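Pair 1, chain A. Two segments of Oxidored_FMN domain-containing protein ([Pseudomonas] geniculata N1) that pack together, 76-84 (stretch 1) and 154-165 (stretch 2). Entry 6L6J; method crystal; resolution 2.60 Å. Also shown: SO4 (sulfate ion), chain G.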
# COMPACT_ATOMS: atom_id res chain seq x y z
N ARG A 76 14.10 -15.79 4.74
CA ARG A 76 14.05 -17.17 5.27
C ARG A 76 15.05 -17.33 6.41
O ARG A 76 16.16 -16.76 6.33
CB ARG A 76 14.36 -18.17 4.15
CG ARG A 76 13.41 -18.10 2.96
CD ARG A 76 14.12 -18.42 1.65
NE ARG A 76 13.21 -18.97 0.67
CZ ARG A 76 13.51 -19.87 -0.25
NH1 ARG A 76 14.74 -20.35 -0.35
NH2 ARG A 76 12.56 -20.32 -1.04
N MET A 77 14.68 -18.09 7.44
CA MET A 77 15.55 -18.36 8.60
C MET A 77 15.40 -19.84 8.98
O MET A 77 15.46 -20.15 10.17
CB MET A 77 15.18 -17.42 9.76
CG MET A 77 16.29 -17.18 10.77
SD MET A 77 17.66 -16.25 10.08
CE MET A 77 17.35 -14.68 10.87
N TYR A 78 15.24 -20.72 7.99
CA TYR A 78 15.04 -22.19 8.21
C TYR A 78 16.32 -22.95 7.91
O TYR A 78 16.31 -24.18 8.03
CB TYR A 78 13.88 -22.78 7.39
CG TYR A 78 13.93 -22.59 5.89
CD1 TYR A 78 14.85 -23.25 5.10
CD2 TYR A 78 12.98 -21.77 5.26
CE1 TYR A 78 14.85 -23.09 3.72
CE2 TYR A 78 12.97 -21.60 3.89
CZ TYR A 78 13.90 -22.27 3.11
OH TYR A 78 13.88 -22.05 1.77
N SER A 79 17.39 -22.23 7.57
CA SER A 79 18.71 -22.81 7.26
C SER A 79 19.84 -21.82 7.57
O SER A 79 19.70 -20.63 7.27
CB SER A 79 18.76 -23.30 5.83
OG SER A 79 20.11 -23.31 5.35
N ASP A 80 20.97 -22.34 8.07
CA ASP A 80 22.12 -21.53 8.55
C ASP A 80 22.72 -20.68 7.42
O ASP A 80 23.35 -19.64 7.72
CB ASP A 80 23.17 -22.43 9.23
CG ASP A 80 22.87 -22.79 10.68
OD1 ASP A 80 21.75 -22.47 11.18
OD2 ASP A 80 23.74 -23.37 11.32
N LYS A 81 22.55 -21.08 6.16
CA LYS A 81 23.14 -20.36 5.01
C LYS A 81 22.50 -18.97 4.89
O LYS A 81 23.12 -18.11 4.24
CB LYS A 81 23.00 -21.15 3.71
CG LYS A 81 21.63 -21.16 3.02
CD LYS A 81 21.61 -22.09 1.79
CE LYS A 81 20.45 -21.88 0.83
NZ LYS A 81 19.37 -22.90 1.00
N TYR A 82 21.33 -18.77 5.51
CA TYR A 82 20.55 -17.50 5.46
C TYR A 82 21.04 -16.50 6.53
O TYR A 82 20.72 -15.27 6.39
CB TYR A 82 19.05 -17.79 5.54
CG TYR A 82 18.51 -18.65 4.42
CD1 TYR A 82 18.61 -18.27 3.09
CD2 TYR A 82 17.87 -19.85 4.70
CE1 TYR A 82 18.11 -19.07 2.07
CE2 TYR A 82 17.38 -20.66 3.69
CZ TYR A 82 17.51 -20.28 2.37
OH TYR A 82 17.01 -21.11 1.40
N ILE A 83 21.83 -16.96 7.52
CA ILE A 83 22.31 -16.13 8.68
C ILE A 83 23.16 -14.96 8.18
O ILE A 83 22.84 -13.84 8.53
CB ILE A 83 23.08 -16.97 9.72
CG1 ILE A 83 22.18 -17.99 10.41
CG2 ILE A 83 23.77 -16.06 10.73
CD1 ILE A 83 22.89 -18.89 11.39
N GLU A 84 24.22 -15.23 7.42
CA GLU A 84 25.19 -14.18 6.98
C GLU A 84 24.46 -13.19 6.06
O GLU A 84 24.56 -11.99 6.26
CB GLU A 84 26.43 -14.81 6.33
CG GLU A 84 27.70 -13.99 6.51
CD GLU A 84 27.77 -12.69 5.69
OE1 GLU A 84 27.53 -11.58 6.28
OE2 GLU A 84 28.12 -12.78 4.45
N ASP A 154 14.75 -23.02 16.76
CA ASP A 154 15.99 -23.06 15.93
C ASP A 154 16.10 -21.82 15.04
O ASP A 154 17.20 -21.25 14.94
CB ASP A 154 16.08 -24.35 15.11
CG ASP A 154 16.51 -25.56 15.92
OD1 ASP A 154 16.90 -25.37 17.09
OD2 ASP A 154 16.46 -26.67 15.40
N ALA A 155 15.02 -21.42 14.39
CA ALA A 155 14.95 -20.15 13.63
C ALA A 155 15.21 -18.95 14.56
O ALA A 155 15.79 -17.96 14.07
CB ALA A 155 13.61 -20.02 12.93
N ALA A 156 14.76 -19.00 15.83
CA ALA A 156 14.99 -17.92 16.82
C ALA A 156 16.49 -17.85 17.11
O ALA A 156 17.04 -16.72 17.05
CB ALA A 156 14.20 -18.14 18.08
N LEU A 157 17.14 -19.01 17.34
CA LEU A 157 18.61 -19.13 17.55
C LEU A 157 19.35 -18.53 16.35
O LEU A 157 20.22 -17.68 16.58
CB LEU A 157 19.00 -20.58 17.84
CG LEU A 157 18.58 -21.07 19.24
CD1 LEU A 157 18.67 -22.59 19.36
CD2 LEU A 157 19.41 -20.40 20.32
N ARG A 158 18.97 -18.90 15.12
CA ARG A 158 19.60 -18.38 13.89
C ARG A 158 19.49 -16.85 13.85
O ARG A 158 20.50 -16.18 13.47
CB ARG A 158 18.97 -18.99 12.64
CG ARG A 158 19.30 -20.45 12.40
CD ARG A 158 18.84 -20.94 11.03
NE ARG A 158 18.94 -22.40 10.94
CZ ARG A 158 17.99 -23.26 11.31
NH1 ARG A 158 16.82 -22.83 11.76
NH2 ARG A 158 18.21 -24.55 11.23
N ALA A 159 18.34 -16.30 14.24
CA ALA A 159 18.08 -14.84 14.26
C ALA A 159 19.02 -14.14 15.25
O ALA A 159 19.49 -13.06 14.93
CB ALA A 159 16.62 -14.57 14.57
N LYS A 160 19.25 -14.74 16.43
CA LYS A 160 20.20 -14.22 17.46
C LYS A 160 21.58 -14.10 16.82
O LYS A 160 22.12 -13.00 16.83
CB LYS A 160 20.23 -15.15 18.68
CG LYS A 160 20.69 -14.51 19.99
CD LYS A 160 21.17 -15.55 20.98
CE LYS A 160 20.87 -15.24 22.43
NZ LYS A 160 22.06 -14.70 23.13
N ARG A 161 22.07 -15.18 16.20
CA ARG A 161 23.38 -15.29 15.51
C ARG A 161 23.51 -14.20 14.43
O ARG A 161 24.62 -13.73 14.19
CB ARG A 161 23.55 -16.68 14.89
CG ARG A 161 23.74 -17.81 15.90
CD ARG A 161 24.57 -18.96 15.31
NE ARG A 161 25.83 -18.44 14.75
CZ ARG A 161 26.43 -18.84 13.62
NH1 ARG A 161 25.93 -19.84 12.90
NH2 ARG A 161 27.55 -18.24 13.23
N ALA A 162 22.41 -13.84 13.78
CA ALA A 162 22.35 -12.81 12.73
C ALA A 162 22.49 -11.40 13.35
O ALA A 162 22.94 -10.45 12.66
CB ALA A 162 21.05 -12.99 11.97
N GLY A 163 22.06 -11.25 14.61
CA GLY A 163 22.21 -10.02 15.41
C GLY A 163 20.92 -9.23 15.58
O GLY A 163 21.03 -8.05 16.01
N PHE A 164 19.78 -9.82 15.24
CA PHE A 164 18.43 -9.24 15.46
C PHE A 164 18.26 -8.98 16.97
O PHE A 164 18.66 -9.81 17.83
CB PHE A 164 17.34 -10.15 14.88
CG PHE A 164 17.27 -10.22 13.36
CD1 PHE A 164 16.75 -9.16 12.62
CD2 PHE A 164 17.73 -11.33 12.67
CE1 PHE A 164 16.70 -9.22 11.24
CE2 PHE A 164 17.68 -11.38 11.28
CZ PHE A 164 17.15 -10.33 10.57
N ASP A 165 17.67 -7.83 17.29
CA ASP A 165 17.43 -7.37 18.69
C ASP A 165 16.08 -7.87 19.18
O ASP A 165 15.93 -8.05 20.42
CB ASP A 165 17.50 -5.84 18.76
CG ASP A 165 18.82 -5.30 18.26
OD1 ASP A 165 19.86 -5.55 18.93
OD2 ASP A 165 18.81 -4.68 17.18
S SO4 G . 16.91 -22.69 -2.67
O1 SO4 G . 17.95 -22.16 -1.81
O2 SO4 G . 17.38 -23.87 -3.36
O3 SO4 G . 15.75 -23.05 -1.88
O4 SO4 G . 16.52 -21.71 -3.64

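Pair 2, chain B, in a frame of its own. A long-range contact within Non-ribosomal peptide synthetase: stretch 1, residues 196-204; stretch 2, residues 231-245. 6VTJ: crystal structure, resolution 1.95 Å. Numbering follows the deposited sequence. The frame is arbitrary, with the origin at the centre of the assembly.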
# COMPACT_ATOMS: atom_id res chain seq x y z
N ASP B 196 14.75 7.82 11.90
CA ASP B 196 13.77 8.22 10.90
C ASP B 196 14.46 8.03 9.56
O ASP B 196 15.51 8.63 9.32
CB ASP B 196 13.39 9.70 11.13
CG ASP B 196 12.24 10.18 10.25
OD1 ASP B 196 12.06 9.66 9.12
OD2 ASP B 196 11.54 11.12 10.71
N ILE B 197 13.89 7.20 8.67
CA ILE B 197 14.61 6.94 7.43
C ILE B 197 14.72 8.19 6.56
O ILE B 197 15.58 8.23 5.67
CB ILE B 197 13.98 5.76 6.62
CG1 ILE B 197 12.56 6.08 6.16
CG2 ILE B 197 14.06 4.45 7.41
CD1 ILE B 197 12.01 5.07 5.12
N THR B 198 13.90 9.23 6.80
CA THR B 198 14.00 10.46 6.01
C THR B 198 15.18 11.34 6.41
O THR B 198 15.49 12.30 5.69
CB THR B 198 12.73 11.32 6.11
OG1 THR B 198 12.52 11.73 7.47
CG2 THR B 198 11.52 10.56 5.61
N GLU B 199 15.81 11.07 7.55
CA GLU B 199 17.03 11.75 7.96
C GLU B 199 18.19 10.78 7.76
O GLU B 199 18.27 9.76 8.44
CB GLU B 199 16.95 12.19 9.42
CG GLU B 199 15.84 13.18 9.70
CD GLU B 199 15.96 14.42 8.86
OE1 GLU B 199 14.90 14.94 8.41
OE2 GLU B 199 17.10 14.86 8.63
N ILE B 200 19.08 11.12 6.83
CA ILE B 200 20.19 10.23 6.51
C ILE B 200 21.16 10.08 7.67
O ILE B 200 21.73 8.99 7.89
CB ILE B 200 20.88 10.73 5.22
CG1 ILE B 200 21.98 9.77 4.77
CG2 ILE B 200 21.38 12.17 5.38
CD1 ILE B 200 22.04 9.60 3.24
N ASP B 201 21.36 11.14 8.47
CA ASP B 201 22.29 11.08 9.59
C ASP B 201 21.89 10.03 10.62
O ASP B 201 22.75 9.49 11.32
CB ASP B 201 22.42 12.44 10.26
CG ASP B 201 23.09 13.48 9.37
OD1 ASP B 201 23.77 13.10 8.40
OD2 ASP B 201 22.93 14.69 9.66
N ASP B 202 20.59 9.75 10.75
CA ASP B 202 20.14 8.69 11.65
C ASP B 202 20.71 7.33 11.28
O ASP B 202 20.72 6.43 12.13
CB ASP B 202 18.62 8.61 11.66
CG ASP B 202 17.96 9.84 12.25
OD1 ASP B 202 18.69 10.74 12.72
OD2 ASP B 202 16.72 9.92 12.22
N PHE B 203 21.16 7.14 10.04
CA PHE B 203 21.82 5.90 9.65
C PHE B 203 23.26 5.83 10.14
O PHE B 203 23.80 4.73 10.32
CB PHE B 203 21.78 5.72 8.13
CG PHE B 203 20.43 5.32 7.60
CD1 PHE B 203 20.08 3.98 7.49
CD2 PHE B 203 19.50 6.29 7.23
CE1 PHE B 203 18.84 3.61 7.00
CE2 PHE B 203 18.25 5.92 6.74
CZ PHE B 203 17.92 4.58 6.63
N LYS B 204 23.88 6.99 10.37
CA LYS B 204 25.29 7.03 10.76
C LYS B 204 25.55 6.20 12.02
O LYS B 204 26.54 5.48 12.09
CB LYS B 204 25.74 8.48 10.96
N PHE B 231 6.57 11.20 -0.91
CA PHE B 231 7.82 10.98 -1.63
C PHE B 231 9.03 11.04 -0.70
O PHE B 231 10.07 10.44 -1.00
CB PHE B 231 7.97 12.01 -2.76
CG PHE B 231 6.97 11.85 -3.87
CD1 PHE B 231 7.08 10.81 -4.79
CD2 PHE B 231 5.94 12.75 -4.02
CE1 PHE B 231 6.16 10.67 -5.83
CE2 PHE B 231 5.02 12.62 -5.05
CZ PHE B 231 5.13 11.58 -5.95
N ARG B 232 8.93 11.78 0.41
CA ARG B 232 10.05 11.81 1.34
C ARG B 232 10.21 10.46 2.03
O ARG B 232 11.33 9.97 2.18
CB ARG B 232 9.85 12.90 2.40
CG ARG B 232 9.94 14.33 1.90
CD ARG B 232 11.35 14.83 1.97
NE ARG B 232 11.81 15.00 3.35
CZ ARG B 232 12.90 14.42 3.84
NH1 ARG B 232 13.64 13.61 3.08
NH2 ARG B 232 13.25 14.64 5.11
N VAL B 233 9.10 9.87 2.47
CA VAL B 233 9.18 8.58 3.16
C VAL B 233 9.46 7.47 2.16
O VAL B 233 10.35 6.64 2.36
CB VAL B 233 7.90 8.30 3.96
CG1 VAL B 233 7.95 6.90 4.57
CG2 VAL B 233 7.68 9.34 5.03
N ASN B 234 8.71 7.44 1.05
CA ASN B 234 8.74 6.29 0.16
C ASN B 234 9.89 6.33 -0.84
O ASN B 234 10.25 5.28 -1.37
CB ASN B 234 7.41 6.21 -0.58
CG ASN B 234 6.28 5.85 0.34
OD1 ASN B 234 6.47 5.74 1.55
ND2 ASN B 234 5.08 5.68 -0.22
N VAL B 235 10.47 7.50 -1.11
CA VAL B 235 11.57 7.55 -2.08
C VAL B 235 12.86 7.97 -1.39
O VAL B 235 13.86 7.23 -1.44
CB VAL B 235 11.26 8.49 -3.25
CG1 VAL B 235 12.42 8.45 -4.23
CG2 VAL B 235 9.99 8.09 -3.95
N ASP B 236 12.87 9.15 -0.77
CA ASP B 236 14.09 9.63 -0.12
C ASP B 236 14.55 8.66 0.97
O ASP B 236 15.75 8.48 1.18
CB ASP B 236 13.88 11.02 0.48
CG ASP B 236 13.59 12.11 -0.58
OD1 ASP B 236 13.86 11.91 -1.79
OD2 ASP B 236 13.07 13.18 -0.20
N GLY B 237 13.60 8.05 1.70
CA GLY B 237 13.98 7.09 2.72
C GLY B 237 14.64 5.85 2.14
O GLY B 237 15.58 5.30 2.71
N VAL B 238 14.15 5.39 0.98
CA VAL B 238 14.82 4.29 0.29
C VAL B 238 16.21 4.71 -0.18
O VAL B 238 17.18 3.96 -0.04
CB VAL B 238 13.94 3.80 -0.88
CG1 VAL B 238 14.75 2.93 -1.80
CG2 VAL B 238 12.74 3.04 -0.35
N ILE B 239 16.34 5.91 -0.74
CA ILE B 239 17.65 6.36 -1.19
C ILE B 239 18.62 6.41 -0.02
O ILE B 239 19.76 5.94 -0.12
CB ILE B 239 17.54 7.72 -1.91
CG1 ILE B 239 17.15 7.47 -3.37
CG2 ILE B 239 18.87 8.49 -1.82
CD1 ILE B 239 16.39 8.57 -4.03
N ASN B 240 18.18 6.94 1.11
CA ASN B 240 19.03 6.98 2.30
C ASN B 240 19.42 5.58 2.76
O ASN B 240 20.58 5.34 3.13
CB ASN B 240 18.30 7.73 3.41
CG ASN B 240 18.04 9.18 3.05
OD1 ASN B 240 18.74 9.78 2.23
ND2 ASN B 240 17.02 9.76 3.66
N GLY B 241 18.47 4.63 2.74
CA GLY B 241 18.79 3.28 3.15
C GLY B 241 19.77 2.60 2.20
O GLY B 241 20.64 1.84 2.64
N LEU B 242 19.65 2.91 0.91
CA LEU B 242 20.58 2.38 -0.08
C LEU B 242 21.97 2.96 0.12
O LEU B 242 22.97 2.24 -0.02
CB LEU B 242 20.08 2.70 -1.49
CG LEU B 242 18.84 1.95 -1.97
CD1 LEU B 242 18.30 2.57 -3.25
CD2 LEU B 242 19.20 0.50 -2.16
N LYS B 243 22.06 4.26 0.41
CA LYS B 243 23.37 4.87 0.66
C LYS B 243 24.02 4.24 1.88
O LYS B 243 25.22 3.90 1.87
CB LYS B 243 23.21 6.38 0.85
CG LYS B 243 22.92 7.11 -0.46
CD LYS B 243 22.92 8.64 -0.31
N PHE B 244 23.23 4.03 2.94
CA PHE B 244 23.74 3.31 4.10
C PHE B 244 24.24 1.93 3.70
O PHE B 244 25.34 1.52 4.10
CB PHE B 244 22.67 3.17 5.17
CG PHE B 244 23.07 2.20 6.24
CD1 PHE B 244 24.03 2.54 7.18
CD2 PHE B 244 22.53 0.91 6.27
CE1 PHE B 244 24.42 1.64 8.16
CE2 PHE B 244 22.92 0.00 7.24
CZ PHE B 244 23.86 0.37 8.18
N ALA B 245 23.45 1.18 2.92
CA ALA B 245 23.87 -0.16 2.51
C ALA B 245 25.16 -0.12 1.69
O ALA B 245 25.98 -1.04 1.78
CB ALA B 245 22.76 -0.83 1.71
O HOH W 1 16.86 13.08 3.23

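In both pairs a loop runs into a short helical segment and lies against one side of a longer helix. Fourteen central residues superpose with an RMSD of 0.9 Å on N, CA and C atoms. The helices coincide best, with Leu157(A) on Ile239(B) and Arg158(A) on Asn240(B) each within 0.3 Å at CA; in the loop, Met77(A) falls on Ile197(B) at 0.6 Å.

Near the start of the matched region the loop carbonyl lies against a small helix residue in both pairs. In pair 1 this is Ala155(A), whose CB is 3.3 Å from Met77(A) O. Its counterpart in pair 2 is Gly237(B), and the carbonyl of the matching loop residue again faces the helix: Ile197(B) O lies 3.5 Å from Gly237(B) CA, a CA-H...O contact. A CB on Gly237(B) would stand 2.4 Å from Ile197(B) CD1, so the isoleucine occupies space that a side chain there would need. Met77(A) CE lies 3.8 Å from Ala159(A) CB and also 3.3 Å from CE2 of Phe164(A), a residue beyond the helix end. Ile197(B) CD1 lies 3.6 Å from Val233(B) O.

One turn on, Arg158(A) and Asn240(B) both point toward the loop and both donate to the matched carbonyl, with different strength. Asn240(B) ND2 gives a nearly straight hydrogen bond to Ile197(B) O at 2.9 Å; Arg158(A) NH1 makes only a weak one to Met77(A) O at 3.4 Å. The longer arginine also reaches the start of the 3-10 segment, where its NE forms a salt bridge with Asp80(A) OD1 at 2.8 Å. Ile200(B) matches that aspartate and brings no charge; its CD1 instead packs 3.8 Å from Lys243(B) CD. In pair 2, Arg232(B) NH2 donates to Thr198(B) O at 3.3 Å and forms a long salt bridge with Glu199(B) OE1 at 3.7 Å. A water also links Thr198(B) O to Arg232(B) NH1 and, weakly, to Asn240(B) ND2.

Further along, Ile83(A) points toward the helix, its CG2 4.3 Å from Ala162(A) CB. In pair 2 the Phe203(B) ring has Asn240(B) C over one face and its CZ 3.8 Å from Gly241(B) CA, while its CD1 is 3.6 Å from Phe244(B) CB. Ile83(A) and Phe203(B) are not superposed positions. At the three matched positions Ala155(A), Ala159(A) and Ala162(A), pair 2 has Gly237(B), Gly241(B) and Phe244(B).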